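Local coordinates for protein U4/U6 snRNA-associated-splicing factor PRP24 (Saccharomyces cerevisiae, PDB 4N0T) that binds U6 snRNA, takes part in annealing it to U4 snRNA, and serves as a recycling factor of the spliceosome, at residues N23-Y28 with A51-A56; R102-D107 with N147-E152; E302-N307 with M338-S343. All coordinates share one frame; numbering follows the deposited sequence.

Contact 1. Residues N23-Y28 with A51-A56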
ATOM      1  N   ASN A  23      22.148 -16.457  10.828  1.00 37.77           N
ATOM      2  CA  ASN A  23      22.721 -17.717  10.368  1.00 40.11           C
ATOM      3  C   ASN A  23      22.779 -18.778  11.463  1.00 35.95           C
ATOM      4  O   ASN A  23      22.418 -19.940  11.236  1.00 35.03           O
ATOM      5  CB  ASN A  23      24.123 -17.488   9.798  1.00 51.56           C
ATOM      6  CG  ASN A  23      24.852 -18.787   9.500  1.00 62.64           C
ATOM      7  OD1 ASN A  23      24.303 -19.698   8.875  1.00 70.10           O
ATOM      8  ND2 ASN A  23      26.095 -18.885   9.958  1.00 63.32           N
ATOM      9  N   LYS A  24      23.237 -18.382  12.649  1.00 28.70           N
ATOM     10  CA  LYS A  24      23.357 -19.318  13.762  1.00 30.06           C
ATOM     11  C   LYS A  24      21.980 -19.773  14.226  1.00 30.72           C
ATOM     12  O   LYS A  24      21.809 -20.908  14.674  1.00 33.34           O
ATOM     13  CB  LYS A  24      24.111 -18.680  14.924  1.00 33.70           C
ATOM     14  CG  LYS A  24      25.569 -18.384  14.623  1.00 39.47           C
ATOM     15  CD  LYS A  24      26.279 -17.866  15.860  1.00 44.17           C
ATOM     16  CE  LYS A  24      27.721 -17.503  15.557  1.00 49.14           C
ATOM     17  NZ  LYS A  24      28.351 -16.820  16.722  1.00 53.86           N
ATOM     18  N   VAL A  25      21.002 -18.879  14.119  1.00 28.63           N
ATOM     19  CA  VAL A  25      19.626 -19.229  14.453  1.00 29.09           C
ATOM     20  C   VAL A  25      19.113 -20.322  13.519  1.00 29.42           C
ATOM     21  O   VAL A  25      18.546 -21.315  13.984  1.00 31.57           O
ATOM     22  CB  VAL A  25      18.714 -17.991  14.443  1.00 28.21           C
ATOM     23  CG1 VAL A  25      17.256 -18.395  14.579  1.00 28.22           C
ATOM     24  CG2 VAL A  25      19.123 -17.052  15.576  1.00 26.58           C
ATOM     25  N   TYR A  26      19.339 -20.150  12.214  1.00 34.89           N
ATOM     26  CA  TYR A  26      19.012 -21.172  11.211  1.00 37.57           C
ATOM     27  C   TYR A  26      19.600 -22.525  11.561  1.00 38.02           C
ATOM     28  O   TYR A  26      18.878 -23.513  11.672  1.00 41.71           O
ATOM     29  CB  TYR A  26      19.547 -20.773   9.833  1.00 41.78           C
ATOM     30  CG  TYR A  26      18.530 -20.119   8.938  1.00 41.47           C
ATOM     31  CD1 TYR A  26      17.578 -20.875   8.268  1.00 42.47           C
ATOM     32  CD2 TYR A  26      18.531 -18.743   8.751  1.00 43.12           C
ATOM     33  CE1 TYR A  26      16.642 -20.274   7.447  1.00 45.87           C
ATOM     34  CE2 TYR A  26      17.609 -18.133   7.931  1.00 43.24           C
ATOM     35  CZ  TYR A  26      16.665 -18.901   7.283  1.00 47.19           C
ATOM     36  OH  TYR A  26      15.740 -18.285   6.469  1.00 46.30           O
ATOM     37  N   LYS A  27      20.919 -22.567  11.728  1.00 37.59           N
ATOM     38  CA  LYS A  27      21.614 -23.813  12.025  1.00 37.90           C
ATOM     39  C   LYS A  27      21.088 -24.485  13.284  1.00 38.59           C
ATOM     40  O   LYS A  27      20.986 -25.713  13.338  1.00 41.18           O
ATOM     41  CB  LYS A  27      23.124 -23.581  12.140  1.00 43.10           C
ATOM     42  CG  LYS A  27      23.839 -23.508  10.792  1.00 52.77           C
ATOM     43  CD  LYS A  27      25.348 -23.305  10.950  1.00 57.18           C
ATOM     44  CE  LYS A  27      26.073 -23.440   9.612  1.00 56.25           C
ATOM     45  NZ  LYS A  27      25.639 -22.400   8.634  1.00 54.65           N
ATOM     46  N   TYR A  28      20.749 -23.688  14.293  1.00 36.33           N
ATOM     47  CA  TYR A  28      20.236 -24.250  15.538  1.00 30.39           C
ATOM     48  C   TYR A  28      18.857 -24.890  15.341  1.00 32.27           C
ATOM     49  O   TYR A  28      18.561 -25.925  15.938  1.00 33.40           O
ATOM     50  CB  TYR A  28      20.176 -23.201  16.657  1.00 26.89           C
ATOM     51  CG  TYR A  28      19.810 -23.804  17.999  1.00 29.42           C
ATOM     52  CD1 TYR A  28      20.783 -24.359  18.817  1.00 29.25           C
ATOM     53  CD2 TYR A  28      18.489 -23.837  18.437  1.00 28.78           C
ATOM     54  CE1 TYR A  28      20.458 -24.922  20.040  1.00 29.57           C
ATOM     55  CE2 TYR A  28      18.155 -24.404  19.663  1.00 29.48           C
ATOM     56  CZ  TYR A  28      19.149 -24.942  20.455  1.00 29.09           C
ATOM     57  OH  TYR A  28      18.829 -25.504  21.666  1.00 32.93           O
ATOM     58  N   ALA A  51      14.599 -13.719  18.638  1.00 18.56           N
ATOM     59  CA  ALA A  51      14.426 -14.147  17.251  1.00 21.62           C
ATOM     60  C   ALA A  51      12.970 -14.459  16.957  1.00 17.93           C
ATOM     61  O   ALA A  51      12.240 -14.962  17.814  1.00 18.67           O
ATOM     62  CB  ALA A  51      15.294 -15.362  16.932  1.00 20.61           C
ATOM     63  N   ARG A  52      12.549 -14.148  15.735  1.00 17.02           N
ATOM     64  CA  ARG A  52      11.267 -14.587  15.225  1.00 16.97           C
ATOM     65  C   ARG A  52      11.579 -15.611  14.148  1.00 18.08           C
ATOM     66  O   ARG A  52      12.376 -15.345  13.249  1.00 19.12           O
ATOM     67  CB  ARG A  52      10.517 -13.396  14.609  1.00 15.31           C
ATOM     68  CG  ARG A  52       9.277 -13.765  13.838  1.00 17.71           C
ATOM     69  CD  ARG A  52       8.711 -12.518  13.154  1.00 20.51           C
ATOM     70  NE  ARG A  52       7.472 -12.800  12.451  1.00 24.17           N
ATOM     71  CZ  ARG A  52       7.418 -13.257  11.206  1.00 30.89           C
ATOM     72  NH1 ARG A  52       8.540 -13.472  10.540  1.00 36.25           N
ATOM     73  NH2 ARG A  52       6.248 -13.487  10.628  1.00 36.35           N
ATOM     74  N   ILE A  53      10.982 -16.797  14.246  1.00 15.91           N
ATOM     75  CA  ILE A  53      11.223 -17.835  13.246  1.00 16.49           C
ATOM     76  C   ILE A  53       9.891 -18.289  12.680  1.00 16.13           C
ATOM     77  O   ILE A  53       9.025 -18.797  13.411  1.00 17.75           O
ATOM     78  CB  ILE A  53      11.993 -19.054  13.831  1.00 16.92           C
ATOM     79  CG1 ILE A  53      13.280 -18.603  14.518  1.00 20.40           C
ATOM     80  CG2 ILE A  53      12.328 -20.062  12.723  1.00 19.33           C
ATOM     81  CD1 ILE A  53      13.965 -19.738  15.286  1.00 22.99           C
ATOM     82  N   GLU A  54       9.708 -18.078  11.378  1.00 18.68           N
ATOM     83  CA  GLU A  54       8.495 -18.517  10.712  1.00 20.15           C
ATOM     84  C   GLU A  54       8.798 -19.842  10.020  1.00 19.25           C
ATOM     85  O   GLU A  54       9.626 -19.895   9.102  1.00 22.28           O
ATOM     86  CB  GLU A  54       8.024 -17.478   9.696  1.00 20.43           C
ATOM     87  CG  GLU A  54       6.743 -17.890   8.994  1.00 20.29           C
ATOM     88  CD  GLU A  54       6.268 -16.865   7.990  1.00 29.31           C
ATOM     89  OE1 GLU A  54       6.866 -15.767   7.927  1.00 32.01           O
ATOM     90  OE2 GLU A  54       5.293 -17.158   7.264  1.00 24.52           O
ATOM     91  N   PHE A  55       8.145 -20.909  10.472  1.00 23.02           N
ATOM     92  CA  PHE A  55       8.358 -22.237   9.898  1.00 23.19           C
ATOM     93  C   PHE A  55       7.411 -22.466   8.734  1.00 24.64           C
ATOM     94  O   PHE A  55       6.349 -21.858   8.668  1.00 24.71           O
ATOM     95  CB  PHE A  55       8.166 -23.322  10.964  1.00 21.89           C
ATOM     96  CG  PHE A  55       9.324 -23.432  11.902  1.00 20.81           C
ATOM     97  CD1 PHE A  55      10.430 -24.206  11.568  1.00 22.08           C
ATOM     98  CD2 PHE A  55       9.330 -22.735  13.101  1.00 18.87           C
ATOM     99  CE1 PHE A  55      11.527 -24.299  12.425  1.00 22.24           C
ATOM    100  CE2 PHE A  55      10.410 -22.818  13.958  1.00 17.19           C
ATOM    101  CZ  PHE A  55      11.515 -23.603  13.622  1.00 21.63           C
ATOM    102  N   ALA A  56       7.815 -23.337   7.815  1.00 25.37           N
ATOM    103  CA  ALA A  56       6.957 -23.706   6.695  1.00 26.66           C
ATOM    104  C   ALA A  56       5.654 -24.338   7.176  1.00 27.31           C
ATOM    105  O   ALA A  56       4.588 -24.080   6.617  1.00 28.31           O
ATOM    106  CB  ALA A  56       7.687 -24.655   5.767  1.00 26.60           C
TER
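With CG1 set opposite its backbone N (chi1 171°), V25 turns this branch, which lies beside the carbonyl carbon, from the helix toward I53 of the strand. In I53 the longer arm takes the place beside the backbone N (chi1 -54°), and an extended second torsion (172°) carries CD1 well out from the strand. V25 CG1 therefore comes within 3.6 Å of I53 CD1, and the same methyl lies 4.0 Å from I53 CG1. The two side chains pass each other on a slant, with one valine branch lying over the end of the isoleucine arm. A51, two residues earlier on the strand, adds a looser edge: its CB is 4.3 Å from V25 CG1. The contact is small and wholly apolar, and all three of its side chains are buried. The other branch of I53 stays close to the strand, where CG2 sits 3.5 Å above one face of the F55 ring, displaced toward its rim.

R52 and E54 project from the strand on the side turned away from the helix. R52 NH2 and E54 OE1 form a salt bridge at 3.6 Å, while R52 NE pairs with D132 of the second RRM and E54 OE2 with R4. These charged groups therefore lie across the strand from the apolar contact, and the R52 pair ties the first RRM to the second. Helix 22-29 packs on one face of the sheet of the first RRM: V25 also rests on V38 and V40 of strand 35-42, and beyond the contact A51 and I53 touch L16 and V11 of strand 10-16.

Contact 2. Residues R102-D107 with N147-E152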
ATOM      1  N   ARG A 102      10.117   1.604  12.568  1.00 20.96           N
ATOM      2  CA  ARG A 102      10.986   0.996  13.565  1.00 22.42           C
ATOM      3  C   ARG A 102      11.401   2.051  14.589  1.00 25.92           C
ATOM      4  O   ARG A 102      11.380   1.798  15.791  1.00 23.76           O
ATOM      5  CB  ARG A 102      12.217   0.361  12.914  1.00 21.60           C
ATOM      6  CG  ARG A 102      13.069  -0.443  13.913  1.00 25.70           C
ATOM      7  CD  ARG A 102      14.237  -1.154  13.231  1.00 33.64           C
ATOM      8  NE  ARG A 102      13.823  -1.804  11.988  1.00 45.71           N
ATOM      9  CZ  ARG A 102      13.448  -3.080  11.884  1.00 52.73           C
ATOM     10  NH1 ARG A 102      13.441  -3.872  12.951  1.00 52.61           N
ATOM     11  NH2 ARG A 102      13.086  -3.568  10.704  1.00 54.37           N
ATOM     12  N   ASP A 103      11.724   3.246  14.110  1.00 26.77           N
ATOM     13  CA  ASP A 103      12.149   4.319  15.004  1.00 30.55           C
ATOM     14  C   ASP A 103      11.025   4.803  15.933  1.00 28.04           C
ATOM     15  O   ASP A 103      11.278   5.116  17.099  1.00 27.61           O
ATOM     16  CB  ASP A 103      12.793   5.460  14.206  1.00 32.50           C
ATOM     17  CG  ASP A 103      14.085   5.033  13.518  1.00 37.60           C
ATOM     18  OD1 ASP A 103      14.701   4.038  13.962  1.00 42.56           O
ATOM     19  OD2 ASP A 103      14.483   5.685  12.529  1.00 43.89           O
ATOM     20  N   LEU A 104       9.784   4.840  15.436  1.00 21.49           N
ATOM     21  CA  LEU A 104       8.626   5.122  16.294  1.00 22.71           C
ATOM     22  C   LEU A 104       8.563   4.227  17.524  1.00 26.69           C
ATOM     23  O   LEU A 104       8.349   4.701  18.641  1.00 28.19           O
ATOM     24  CB  LEU A 104       7.308   4.918  15.532  1.00 25.22           C
ATOM     25  CG  LEU A 104       6.609   6.031  14.765  1.00 33.48           C
ATOM     26  CD1 LEU A 104       5.212   5.565  14.405  1.00 29.30           C
ATOM     27  CD2 LEU A 104       6.553   7.311  15.587  1.00 36.73           C
ATOM     28  N   LEU A 105       8.702   2.919  17.317  1.00 18.80           N
ATOM     29  CA  LEU A 105       8.635   1.971  18.424  1.00 18.42           C
ATOM     30  C   LEU A 105       9.885   2.085  19.312  1.00 20.01           C
ATOM     31  O   LEU A 105       9.801   1.941  20.526  1.00 22.99           O
ATOM     32  CB  LEU A 105       8.459   0.538  17.911  1.00 21.15           C
ATOM     33  CG  LEU A 105       7.035   0.070  17.581  1.00 21.94           C
ATOM     34  CD1 LEU A 105       6.382   0.928  16.502  1.00 23.34           C
ATOM     35  CD2 LEU A 105       7.058  -1.393  17.160  1.00 24.24           C
ATOM     36  N   GLN A 106      11.029   2.327  18.687  1.00 21.76           N
ATOM     37  CA  GLN A 106      12.295   2.528  19.401  1.00 27.62           C
ATOM     38  C   GLN A 106      12.127   3.652  20.435  1.00 29.73           C
ATOM     39  O   GLN A 106      12.571   3.533  21.586  1.00 30.20           O
ATOM     40  CB  GLN A 106      13.362   2.905  18.372  1.00 31.91           C
ATOM     41  CG  GLN A 106      14.803   2.756  18.790  1.00 42.41           C
ATOM     42  CD  GLN A 106      15.748   3.172  17.670  1.00 51.44           C
ATOM     43  OE1 GLN A 106      15.777   4.338  17.264  1.00 57.14           O
ATOM     44  NE2 GLN A 106      16.508   2.218  17.152  1.00 52.47           N
ATOM     45  N   ASP A 107      11.455   4.723  20.018  1.00 29.66           N
ATOM     46  CA  ASP A 107      11.178   5.886  20.875  1.00 33.91           C
ATOM     47  C   ASP A 107      10.382   5.579  22.144  1.00 31.89           C
ATOM     48  O   ASP A 107      10.514   6.279  23.149  1.00 34.08           O
ATOM     49  CB  ASP A 107      10.414   6.952  20.086  1.00 39.63           C
ATOM     50  CG  ASP A 107      11.315   7.803  19.218  1.00 54.86           C
ATOM     51  OD1 ASP A 107      12.411   7.334  18.841  1.00 61.16           O
ATOM     52  OD2 ASP A 107      10.917   8.945  18.908  1.00 60.42           O
ATOM     53  N   ASN A 147      -1.656   4.804  18.857  1.00 21.62           N
ATOM     54  CA  ASN A 147      -2.970   4.964  18.225  1.00 23.72           C
ATOM     55  C   ASN A 147      -3.470   6.385  18.445  1.00 28.83           C
ATOM     56  O   ASN A 147      -3.652   6.811  19.595  1.00 28.44           O
ATOM     57  CB  ASN A 147      -4.003   3.962  18.752  1.00 21.26           C
ATOM     58  CG  ASN A 147      -5.288   3.972  17.932  1.00 29.33           C
ATOM     59  OD1 ASN A 147      -5.242   3.954  16.699  1.00 24.16           O
ATOM     60  ND2 ASN A 147      -6.437   4.033  18.609  1.00 30.52           N
ATOM     61  N   GLY A 148      -3.683   7.116  17.351  1.00 26.55           N
ATOM     62  CA  GLY A 148      -4.151   8.491  17.439  1.00 30.26           C
ATOM     63  C   GLY A 148      -3.031   9.515  17.371  1.00 29.25           C
ATOM     64  O   GLY A 148      -3.274  10.723  17.328  1.00 33.33           O
ATOM     65  N   LEU A 149      -1.791   9.041  17.345  1.00 26.93           N
ATOM     66  CA  LEU A 149      -0.642   9.938  17.246  1.00 29.47           C
ATOM     67  C   LEU A 149      -0.656  10.716  15.932  1.00 34.64           C
ATOM     68  O   LEU A 149      -0.856  10.143  14.860  1.00 31.21           O
ATOM     69  CB  LEU A 149       0.663   9.146  17.376  1.00 26.61           C
ATOM     70  CG  LEU A 149       1.979   9.907  17.394  1.00 30.94           C
ATOM     71  CD1 LEU A 149       2.071  10.748  18.661  1.00 31.81           C
ATOM     72  CD2 LEU A 149       3.155   8.948  17.304  1.00 33.56           C
ATOM     73  N   LYS A 150      -0.452  12.027  16.013  1.00 35.51           N
ATOM     74  CA  LYS A 150      -0.414  12.847  14.807  1.00 34.15           C
ATOM     75  C   LYS A 150       1.011  12.999  14.275  1.00 37.29           C
ATOM     76  O   LYS A 150       1.918  13.441  14.986  1.00 42.59           O
ATOM     77  CB  LYS A 150      -1.074  14.207  15.054  1.00 37.37           C
ATOM     78  CG  LYS A 150      -2.582  14.118  15.249  1.00 44.29           C
ATOM     79  CD  LYS A 150      -3.166  15.474  15.624  1.00 49.25           C
ATOM     80  CE  LYS A 150      -4.634  15.584  15.237  1.00 49.69           C
ATOM     81  NZ  LYS A 150      -5.466  14.530  15.883  1.00 51.87           N
ATOM     82  N   ILE A 151       1.206  12.598  13.025  1.00 31.88           N
ATOM     83  CA  ILE A 151       2.505  12.670  12.376  1.00 30.23           C
ATOM     84  C   ILE A 151       2.335  13.347  11.020  1.00 37.06           C
ATOM     85  O   ILE A 151       1.631  12.829  10.151  1.00 33.43           O
ATOM     86  CB  ILE A 151       3.106  11.255  12.162  1.00 31.85           C
ATOM     87  CG1 ILE A 151       3.016  10.425  13.447  1.00 34.85           C
ATOM     88  CG2 ILE A 151       4.536  11.347  11.632  1.00 28.88           C
ATOM     89  CD1 ILE A 151       3.597   9.023  13.322  1.00 33.60           C
ATOM     90  N   GLU A 152       2.962  14.510  10.844  1.00 38.11           N
ATOM     91  CA  GLU A 152       2.856  15.266   9.593  1.00 38.17           C
ATOM     92  C   GLU A 152       1.413  15.515   9.153  1.00 34.04           C
ATOM     93  O   GLU A 152       1.127  15.557   7.957  1.00 41.05           O
ATOM     94  CB  GLU A 152       3.612  14.560   8.462  1.00 41.99           C
ATOM     95  CG  GLU A 152       5.079  14.280   8.742  1.00 46.82           C
ATOM     96  CD  GLU A 152       5.741  13.529   7.596  1.00 54.76           C
ATOM     97  OE1 GLU A 152       5.189  13.559   6.475  1.00 57.85           O
ATOM     98  OE2 GLU A 152       6.802  12.905   7.816  1.00 58.43           O
TER
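L104 projects from its helix toward I151 and L149 and carries the whole contact from the helical side. The closer-knit part is its meeting with I151, where the forked end of the leucine and the CD1 methyl of the isoleucine come tip to tip. I151 CD1 lies 4.0 Å from L104 CD1 and 4.1 Å from L104 CD2, so that a single methyl faces both prongs of the leucine fork. The isoleucine arm is fully extended (chi2 -180°), which carries CD1 well out from the short strand, so the two side chains span backbones whose nearest CA atoms, those of L104 and I151, are 10.5 Å apart.

L149 belongs to the looser side. It runs past L104 in the opposite direction, touching it through L149 CD2 and L104 CD2 at 4.1 Å, and it loses less surface to the helix than I151 does. Contacts of this length, without any polar link between the segments, describe a light apolar seam near the surface. Around it the chain turns to solvent, with K150 and E152, which flank I151, both exposed. Y96, from a loop, touches both L104 and I151, and L156 of strand 154-160 packs against L104, while L105, the next residue of the helix, is buried against A112, C142 and L146.

At positive phi, G148 lies in the turn that leads from helix 136-146 into strand 150-151, and N147 OD1 accepts a hydrogen bond from T158 N. The short strand 150-151 then pairs antiparallel with strand 154-160 at the edge of the sheet. A short extra strand beside the last main strand of the sheet, touched here by the first helix, is a common elaboration of the RRM fold, in this case the second RRM.

Contact 3. Residues E302-N307 with M338-S343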
ATOM      1  N   GLU A 302      14.996  15.600  -2.023  1.00 25.69           N
ATOM      2  CA  GLU A 302      15.997  15.671  -0.956  1.00 28.94           C
ATOM      3  C   GLU A 302      17.394  15.241  -1.384  1.00 34.19           C
ATOM      4  O   GLU A 302      18.388  15.788  -0.902  1.00 37.91           O
ATOM      5  CB  GLU A 302      15.556  14.842   0.257  1.00 30.83           C
ATOM      6  CG  GLU A 302      14.259  15.326   0.895  1.00 38.89           C
ATOM      7  CD  GLU A 302      13.853  14.497   2.100  1.00 44.65           C
ATOM      8  OE1 GLU A 302      14.663  13.657   2.556  1.00 45.84           O
ATOM      9  OE2 GLU A 302      12.720  14.688   2.592  1.00 46.50           O
ATOM     10  N   GLU A 303      17.474  14.258  -2.275  1.00 29.64           N
ATOM     11  CA  GLU A 303      18.764  13.730  -2.702  1.00 29.82           C
ATOM     12  C   GLU A 303      19.234  14.324  -4.032  1.00 30.44           C
ATOM     13  O   GLU A 303      20.427  14.560  -4.223  1.00 33.66           O
ATOM     14  CB  GLU A 303      18.730  12.199  -2.786  1.00 30.99           C
ATOM     15  CG  GLU A 303      18.403  11.509  -1.472  1.00 36.83           C
ATOM     16  CD  GLU A 303      19.431  11.790  -0.387  1.00 47.25           C
ATOM     17  OE1 GLU A 303      20.639  11.884  -0.709  1.00 46.50           O
ATOM     18  OE2 GLU A 303      19.028  11.914   0.792  1.00 50.32           O
ATOM     19  N   ILE A 304      18.303  14.568  -4.951  1.00 21.31           N
ATOM     20  CA  ILE A 304      18.675  15.046  -6.276  1.00 21.97           C
ATOM     21  C   ILE A 304      18.489  16.567  -6.371  1.00 25.42           C
ATOM     22  O   ILE A 304      18.936  17.202  -7.332  1.00 29.21           O
ATOM     23  CB  ILE A 304      17.872  14.302  -7.368  1.00 24.83           C
ATOM     24  CG1 ILE A 304      17.922  12.794  -7.107  1.00 25.16           C
ATOM     25  CG2 ILE A 304      18.389  14.616  -8.763  1.00 26.59           C
ATOM     26  CD1 ILE A 304      19.340  12.185  -7.142  1.00 26.94           C
ATOM     27  N   HIS A 305      17.837  17.138  -5.357  1.00 23.30           N
ATOM     28  CA  HIS A 305      17.646  18.588  -5.237  1.00 27.51           C
ATOM     29  C   HIS A 305      16.797  19.168  -6.363  1.00 32.83           C
ATOM     30  O   HIS A 305      16.996  20.300  -6.811  1.00 35.07           O
ATOM     31  CB  HIS A 305      18.992  19.306  -5.075  1.00 28.51           C
ATOM     32  CG  HIS A 305      19.782  18.808  -3.906  1.00 32.65           C
ATOM     33  ND1 HIS A 305      20.886  17.993  -4.045  1.00 34.81           N
ATOM     34  CD2 HIS A 305      19.598  18.970  -2.573  1.00 35.54           C
ATOM     35  CE1 HIS A 305      21.360  17.690  -2.849  1.00 38.20           C
ATOM     36  NE2 HIS A 305      20.599  18.273  -1.939  1.00 41.44           N
ATOM     37  N   ILE A 306      15.829  18.364  -6.791  1.00 28.34           N
ATOM     38  CA  ILE A 306      14.839  18.769  -7.763  1.00 28.68           C
ATOM     39  C   ILE A 306      13.740  19.517  -7.009  1.00 32.51           C
ATOM     40  O   ILE A 306      13.373  19.135  -5.895  1.00 32.53           O
ATOM     41  CB  ILE A 306      14.242  17.520  -8.448  1.00 30.14           C
ATOM     42  CG1 ILE A 306      15.343  16.734  -9.165  1.00 35.44           C
ATOM     43  CG2 ILE A 306      13.164  17.894  -9.433  1.00 27.20           C
ATOM     44  CD1 ILE A 306      14.911  15.334  -9.578  1.00 37.73           C
ATOM     45  N   ASN A 307      13.232  20.592  -7.598  1.00 32.76           N
ATOM     46  CA  ASN A 307      12.113  21.305  -7.008  1.00 36.82           C
ATOM     47  C   ASN A 307      10.800  20.551  -7.235  1.00 34.00           C
ATOM     48  O   ASN A 307      10.561  20.008  -8.318  1.00 31.99           O
ATOM     49  CB  ASN A 307      12.025  22.708  -7.602  1.00 49.06           C
ATOM     50  CG  ASN A 307      11.027  23.582  -6.880  1.00 57.81           C
ATOM     51  OD1 ASN A 307       9.819  23.471  -7.090  1.00 58.98           O
ATOM     52  ND2 ASN A 307      11.529  24.469  -6.029  1.00 61.51           N
ATOM     53  N   MET A 338      20.200  12.065 -17.462  1.00 24.84           N
ATOM     54  CA  MET A 338      21.634  11.970 -17.200  1.00 24.45           C
ATOM     55  C   MET A 338      21.970  11.835 -15.710  1.00 22.13           C
ATOM     56  O   MET A 338      22.735  10.950 -15.312  1.00 26.99           O
ATOM     57  CB  MET A 338      22.345  13.195 -17.780  1.00 26.78           C
ATOM     58  CG  MET A 338      23.825  13.210 -17.476  1.00 27.77           C
ATOM     59  SD  MET A 338      24.579  14.791 -17.914  1.00 26.02           S
ATOM     60  CE  MET A 338      24.255  14.855 -19.679  1.00 27.25           C
ATOM     61  N   ILE A 339      21.412  12.729 -14.898  1.00 21.31           N
ATOM     62  CA  ILE A 339      21.674  12.737 -13.460  1.00 22.37           C
ATOM     63  C   ILE A 339      21.234  11.444 -12.768  1.00 25.87           C
ATOM     64  O   ILE A 339      21.940  10.900 -11.923  1.00 22.53           O
ATOM     65  CB  ILE A 339      20.988  13.948 -12.778  1.00 28.12           C
ATOM     66  CG1 ILE A 339      21.718  15.252 -13.124  1.00 33.15           C
ATOM     67  CG2 ILE A 339      20.943  13.777 -11.263  1.00 28.25           C
ATOM     68  CD1 ILE A 339      21.052  16.493 -12.532  1.00 35.20           C
ATOM     69  N   LEU A 340      20.057  10.940 -13.119  1.00 21.85           N
ATOM     70  CA  LEU A 340      19.521   9.811 -12.361  1.00 19.14           C
ATOM     71  C   LEU A 340      20.135   8.457 -12.706  1.00 22.86           C
ATOM     72  O   LEU A 340      20.140   7.552 -11.872  1.00 24.30           O
ATOM     73  CB  LEU A 340      17.988   9.753 -12.498  1.00 19.23           C
ATOM     74  CG  LEU A 340      17.306  10.842 -11.667  1.00 24.76           C
ATOM     75  CD1 LEU A 340      15.825  10.936 -11.977  1.00 25.60           C
ATOM     76  CD2 LEU A 340      17.512  10.547 -10.199  1.00 26.71           C
ATOM     77  N   ASN A 341      20.637   8.302 -13.929  1.00 23.59           N
ATOM     78  CA  ASN A 341      21.143   6.996 -14.347  1.00 25.68           C
ATOM     79  C   ASN A 341      22.372   6.649 -13.521  1.00 22.43           C
ATOM     80  O   ASN A 341      23.366   7.383 -13.538  1.00 23.54           O
ATOM     81  CB  ASN A 341      21.491   6.981 -15.836  1.00 27.95           C
ATOM     82  CG  ASN A 341      21.743   5.577 -16.361  1.00 34.92           C
ATOM     83  OD1 ASN A 341      20.992   4.640 -16.071  1.00 31.45           O
ATOM     84  ND2 ASN A 341      22.818   5.419 -17.131  1.00 42.23           N
ATOM     85  N   GLY A 342      22.302   5.551 -12.780  1.00 21.33           N
ATOM     86  CA  GLY A 342      23.417   5.148 -11.945  1.00 21.79           C
ATOM     87  C   GLY A 342      23.416   5.724 -10.534  1.00 23.72           C
ATOM     88  O   GLY A 342      24.306   5.418  -9.725  1.00 25.07           O
ATOM     89  N   SER A 343      22.434   6.564 -10.227  1.00 22.03           N
ATOM     90  CA  SER A 343      22.268   7.068  -8.868  1.00 20.90           C
ATOM     91  C   SER A 343      21.841   5.928  -7.933  1.00 22.82           C
ATOM     92  O   SER A 343      21.511   4.829  -8.391  1.00 19.14           O
ATOM     93  CB  SER A 343      21.237   8.192  -8.839  1.00 26.46           C
ATOM     94  OG  SER A 343      19.952   7.685  -9.133  1.00 27.62           O
TER
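L340 O, at the end of its helix, is gripped twice by S343, while the L340 side chain turns to I304 across the contact. S343 OG donates to this carbonyl at 2.7 Å, tilted 17° from the carbonyl plane, and S343 N donates at 3.0 Å. The backbone bond closes a type II turn from L340 to S343, with G342 at its positive-phi position, and the hydroxyl reinforces it.

The contact itself is apolar and is divided between the two branches of I304. Its CG2, opposite the backbone N because chi1 is -48°, meets I339 CG2 at 3.7 Å as the two side chains run antiparallel alongside each other. The other arm bends back at chi2 and crosses L340, whose CD2 lies 3.8 Å from I304 CG1 and 3.9 Å from I304 CD1. I339 marks the exposed margin and L340 the buried one, where L340 continues onto F299, L300, I282 and L284. F299 also touches I304.

Here the segment following helix 293-302 meets the end of helix 330-340. Two helices converging on one face of an antiparallel sheet characterise the RRM fold, in this case the occluded RRM of the protein.

Overall arrangement
The three contacts follow one another along the chain, each within its own RRM: contact 1 in the first, contact 2 in the second and contact 3 in the occluded one. Their centres lie about 29 Å (1 to 2), 29 Å (2 to 3) and 39 Å (1 to 3) apart, and none touches another. Each domain has its own antiparallel sheet with the strand order 2-3-1-5-4, so the contacts sample different seams of a repeated design: helix on sheet, helix on edge strand, and helix end against loop. Several RRMs in one chain are consistent with an extended surface for U6 snRNA, although contact 3 itself lies about 17 Å from the bound RNA (nearest atoms).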